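Glycoside Hydrolase (Bacteroides plebeius, PDB 5T3B) probably hydrolyses glycosidic bonds of polysaccharides, as a member of glycoside hydrolase family 50, a family known for beta-agarases. Local coordinates at residues Gly352-Tyr363 against Ala380-Tyr391. Residues are numbered along the deposited sequence; the frame is centred on the assembly and turned at random.
Sequences GKYCDVISINYY and AGGTPFMVTEFY. With EDO (1,2-ethanediol), chain G; EDO (1,2-ethanediol), chain M.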
# COMPACT_ATOMS: atom_id res chain seq x y z
N GLY A 352 8.01 2.98 12.03
CA GLY A 352 9.40 2.98 11.54
C GLY A 352 10.35 2.15 12.35
O GLY A 352 11.34 1.70 11.80
N LYS A 353 10.05 1.95 13.62
CA LYS A 353 10.95 1.16 14.51
C LYS A 353 10.80 -0.30 14.23
O LYS A 353 11.74 -1.07 14.43
CB LYS A 353 10.61 1.42 15.98
CG LYS A 353 11.04 2.76 16.44
CD LYS A 353 10.52 2.99 17.90
CE LYS A 353 11.00 2.01 18.92
NZ LYS A 353 10.39 2.41 20.26
N TYR A 354 9.65 -0.75 13.75
CA TYR A 354 9.30 -2.20 13.66
C TYR A 354 8.98 -2.76 12.30
O TYR A 354 9.24 -3.90 11.99
CB TYR A 354 8.21 -2.51 14.71
CG TYR A 354 8.62 -2.22 16.09
CD1 TYR A 354 9.63 -3.03 16.68
CD2 TYR A 354 8.15 -1.17 16.81
CE1 TYR A 354 10.05 -2.82 17.98
CE2 TYR A 354 8.62 -0.92 18.11
CZ TYR A 354 9.64 -1.74 18.63
OH TYR A 354 10.08 -1.60 19.92
N CYS A 355 8.40 -1.98 11.45
CA CYS A 355 8.04 -2.42 10.13
C CYS A 355 9.30 -2.38 9.25
O CYS A 355 10.11 -1.46 9.35
CB CYS A 355 6.97 -1.56 9.49
SG CYS A 355 5.40 -1.55 10.32
N ASP A 356 9.47 -3.36 8.37
CA ASP A 356 10.48 -3.20 7.34
C ASP A 356 10.14 -2.13 6.32
O ASP A 356 10.99 -1.40 5.83
CB ASP A 356 10.73 -4.53 6.67
CG ASP A 356 11.27 -5.55 7.66
OD1 ASP A 356 12.44 -5.34 8.12
OD2 ASP A 356 10.60 -6.55 7.99
N VAL A 357 8.84 -2.05 5.98
CA VAL A 357 8.30 -0.99 5.13
C VAL A 357 6.96 -0.61 5.76
O VAL A 357 6.21 -1.50 6.14
CB VAL A 357 8.07 -1.45 3.68
CG1 VAL A 357 7.58 -0.32 2.81
CG2 VAL A 357 9.33 -2.06 3.10
N ILE A 358 6.70 0.68 5.86
CA ILE A 358 5.44 1.19 6.35
C ILE A 358 4.43 1.21 5.21
O ILE A 358 4.69 1.86 4.20
CB ILE A 358 5.60 2.58 6.96
CG1 ILE A 358 6.65 2.57 8.06
CG2 ILE A 358 4.26 3.10 7.49
CD1 ILE A 358 7.05 3.93 8.53
N SER A 359 3.30 0.52 5.33
CA SER A 359 2.31 0.60 4.28
C SER A 359 1.29 1.67 4.61
O SER A 359 0.79 1.78 5.76
CB SER A 359 1.63 -0.76 4.08
OG SER A 359 1.27 -1.38 5.30
N ILE A 360 0.91 2.41 3.56
CA ILE A 360 -0.06 3.52 3.65
C ILE A 360 -1.03 3.40 2.46
O ILE A 360 -0.60 3.41 1.32
CB ILE A 360 0.65 4.87 3.67
CG1 ILE A 360 1.57 4.95 4.96
CG2 ILE A 360 -0.35 6.01 3.57
CD1 ILE A 360 2.43 6.18 5.04
N ASN A 361 -2.33 3.34 2.77
CA ASN A 361 -3.36 3.50 1.76
C ASN A 361 -3.60 4.99 1.60
O ASN A 361 -3.86 5.63 2.59
CB ASN A 361 -4.64 2.82 2.18
CG ASN A 361 -4.56 1.29 2.29
OD1 ASN A 361 -3.63 0.66 1.84
ND2 ASN A 361 -5.61 0.70 2.79
N TYR A 362 -3.52 5.54 0.41
CA TYR A 362 -3.43 7.00 0.21
C TYR A 362 -4.60 7.53 -0.58
O TYR A 362 -4.60 7.50 -1.80
CB TYR A 362 -2.09 7.40 -0.42
CG TYR A 362 -1.59 8.80 -0.05
CD1 TYR A 362 -2.45 9.83 0.37
CD2 TYR A 362 -0.24 9.13 -0.11
CE1 TYR A 362 -1.96 11.09 0.72
CE2 TYR A 362 0.23 10.37 0.21
CZ TYR A 362 -0.63 11.35 0.63
OH TYR A 362 -0.10 12.58 0.96
N TYR A 363 -5.63 7.96 0.15
CA TYR A 363 -6.87 8.46 -0.39
C TYR A 363 -7.11 9.91 -0.00
O TYR A 363 -6.51 10.47 0.88
CB TYR A 363 -8.01 7.60 0.11
CG TYR A 363 -8.02 6.19 -0.44
CD1 TYR A 363 -8.22 5.98 -1.79
CD2 TYR A 363 -7.73 5.09 0.34
CE1 TYR A 363 -8.22 4.74 -2.33
CE2 TYR A 363 -7.78 3.81 -0.18
CZ TYR A 363 -7.99 3.64 -1.54
OH TYR A 363 -8.04 2.39 -2.10
N ALA A 380 9.85 8.20 10.88
CA ALA A 380 10.10 6.78 10.79
C ALA A 380 11.59 6.44 10.93
O ALA A 380 11.96 5.27 10.76
CB ALA A 380 9.64 6.27 9.45
N GLY A 381 12.47 7.43 11.22
CA GLY A 381 13.84 7.10 11.36
C GLY A 381 14.50 6.64 10.09
O GLY A 381 15.46 5.88 10.12
N GLY A 382 13.90 7.05 8.97
CA GLY A 382 14.40 6.67 7.66
C GLY A 382 13.81 5.37 7.07
O GLY A 382 14.12 4.99 5.93
N THR A 383 13.00 4.64 7.88
CA THR A 383 12.33 3.44 7.35
C THR A 383 11.39 3.90 6.26
O THR A 383 10.69 4.86 6.44
CB THR A 383 11.55 2.75 8.47
OG1 THR A 383 12.50 2.33 9.46
CG2 THR A 383 10.75 1.57 7.95
N PRO A 384 11.42 3.23 5.11
CA PRO A 384 10.58 3.69 3.97
C PRO A 384 9.13 3.30 4.13
O PRO A 384 8.75 2.47 4.99
CB PRO A 384 11.20 3.02 2.77
CG PRO A 384 11.69 1.68 3.38
CD PRO A 384 12.26 2.10 4.71
N PHE A 385 8.33 3.92 3.26
CA PHE A 385 6.92 3.56 3.13
C PHE A 385 6.64 3.10 1.70
O PHE A 385 7.43 3.33 0.77
CB PHE A 385 5.99 4.73 3.53
CG PHE A 385 5.92 5.85 2.56
CD1 PHE A 385 6.84 6.85 2.55
CD2 PHE A 385 4.87 5.91 1.66
CE1 PHE A 385 6.77 7.91 1.69
CE2 PHE A 385 4.75 7.00 0.77
CZ PHE A 385 5.72 8.00 0.77
N MET A 386 5.48 2.46 1.56
CA MET A 386 4.94 2.11 0.25
C MET A 386 3.47 2.51 0.26
O MET A 386 2.82 2.41 1.30
CB MET A 386 5.08 0.63 -0.07
CG MET A 386 4.38 -0.30 0.85
SD MET A 386 4.70 -2.05 0.57
CE MET A 386 4.01 -2.22 -1.02
N VAL A 387 2.95 2.88 -0.89
CA VAL A 387 1.52 3.19 -1.04
C VAL A 387 0.85 1.91 -1.45
O VAL A 387 1.05 1.40 -2.56
CB VAL A 387 1.30 4.34 -1.99
CG1 VAL A 387 -0.22 4.48 -2.26
CG2 VAL A 387 1.90 5.60 -1.42
N THR A 388 0.02 1.38 -0.59
CA THR A 388 -0.61 0.09 -0.82
C THR A 388 -1.95 0.19 -1.53
O THR A 388 -2.45 -0.85 -2.00
CB THR A 388 -0.74 -0.70 0.48
OG1 THR A 388 -1.01 0.18 1.59
CG2 THR A 388 0.55 -1.44 0.78
N GLU A 389 -2.53 1.37 -1.62
CA GLU A 389 -3.74 1.53 -2.41
C GLU A 389 -3.84 2.98 -2.88
O GLU A 389 -3.60 3.89 -2.09
CB GLU A 389 -5.04 1.28 -1.62
CG GLU A 389 -5.22 -0.09 -1.02
CD GLU A 389 -6.48 -0.31 -0.27
OE1 GLU A 389 -7.44 0.48 -0.36
OE2 GLU A 389 -6.53 -1.37 0.45
N PHE A 390 -4.26 3.15 -4.13
CA PHE A 390 -4.65 4.42 -4.70
C PHE A 390 -5.35 4.07 -6.04
O PHE A 390 -5.06 3.03 -6.62
CB PHE A 390 -3.51 5.38 -4.89
CG PHE A 390 -2.59 5.04 -6.03
CD1 PHE A 390 -1.71 3.95 -5.92
CD2 PHE A 390 -2.54 5.80 -7.18
CE1 PHE A 390 -0.89 3.60 -6.98
CE2 PHE A 390 -1.69 5.46 -8.22
CZ PHE A 390 -0.86 4.35 -8.14
N TYR A 391 -6.27 4.94 -6.47
CA TYR A 391 -6.92 4.83 -7.78
C TYR A 391 -7.83 6.00 -8.00
O TYR A 391 -8.14 6.75 -7.08
CB TYR A 391 -7.76 3.52 -7.91
CG TYR A 391 -8.94 3.41 -7.02
CD1 TYR A 391 -8.86 3.08 -5.66
CD2 TYR A 391 -10.23 3.64 -7.49
CE1 TYR A 391 -9.96 3.01 -4.87
CE2 TYR A 391 -11.31 3.57 -6.68
CZ TYR A 391 -11.19 3.29 -5.36
OH TYR A 391 -12.32 3.25 -4.52
C1 EDO G . -11.23 1.42 -1.55
O1 EDO G . -12.15 1.52 -2.50
C2 EDO G . -11.10 2.77 -0.91
O2 EDO G . -12.29 3.26 -0.22
C1 EDO M . 12.86 -9.72 8.03
O1 EDO M . 11.85 -9.08 8.82
C2 EDO M . 14.27 -9.17 8.36
O2 EDO M . 14.03 -7.75 8.22
O HOH W 1 -6.25 7.32 -4.31
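Y363 and E389 meet across two neighbouring parallel strands, 358-361 and 385-394, joined through helix 370-379 as one beta-alpha-beta unit, consistent with the (beta/alpha)8-type catalytic barrel of family 50. The Y363 hydroxyl donates to E389 OE1 over 2.7 Å (OH to OE1), which receives it on its anti lone pair, away from OE2, with the ring and carboxylate planes 75° apart. E389 OE2 takes a salt bridge from R336, so each carboxylate oxygen has its own partner. Beside it, the N361 amide lies stacked on the carboxylate, planes 28° apart, and its OD1 accepts from T388 OG1 at 2.7 Å, while ND2 bonds to E254 and N253. Y391 approaches the same phenol: its CE1 sits 3.4 Å from Y363 OH, and an ethanediol, probably from the crystallisation liquor, lies with C2 over one ring face. A phenylalanine in place of Y363 would probably leave E389 OE1 without this donor and the carboxylate freer to turn. Further back, parallel pairing fixes the register: I358 N to P384 O is nearly straight (176°), and M386 N to I358 O, I360 N to M386 O and T388 N to I360 O continue the alternation. I360 CD1 packs 4.1 Å from F385 CB, where I360 touches W376 and F385 touches M373 of helix 370-379. Beyond, T383 OG1 donates in the carbonyl plane to G352 O at 2.7 Å.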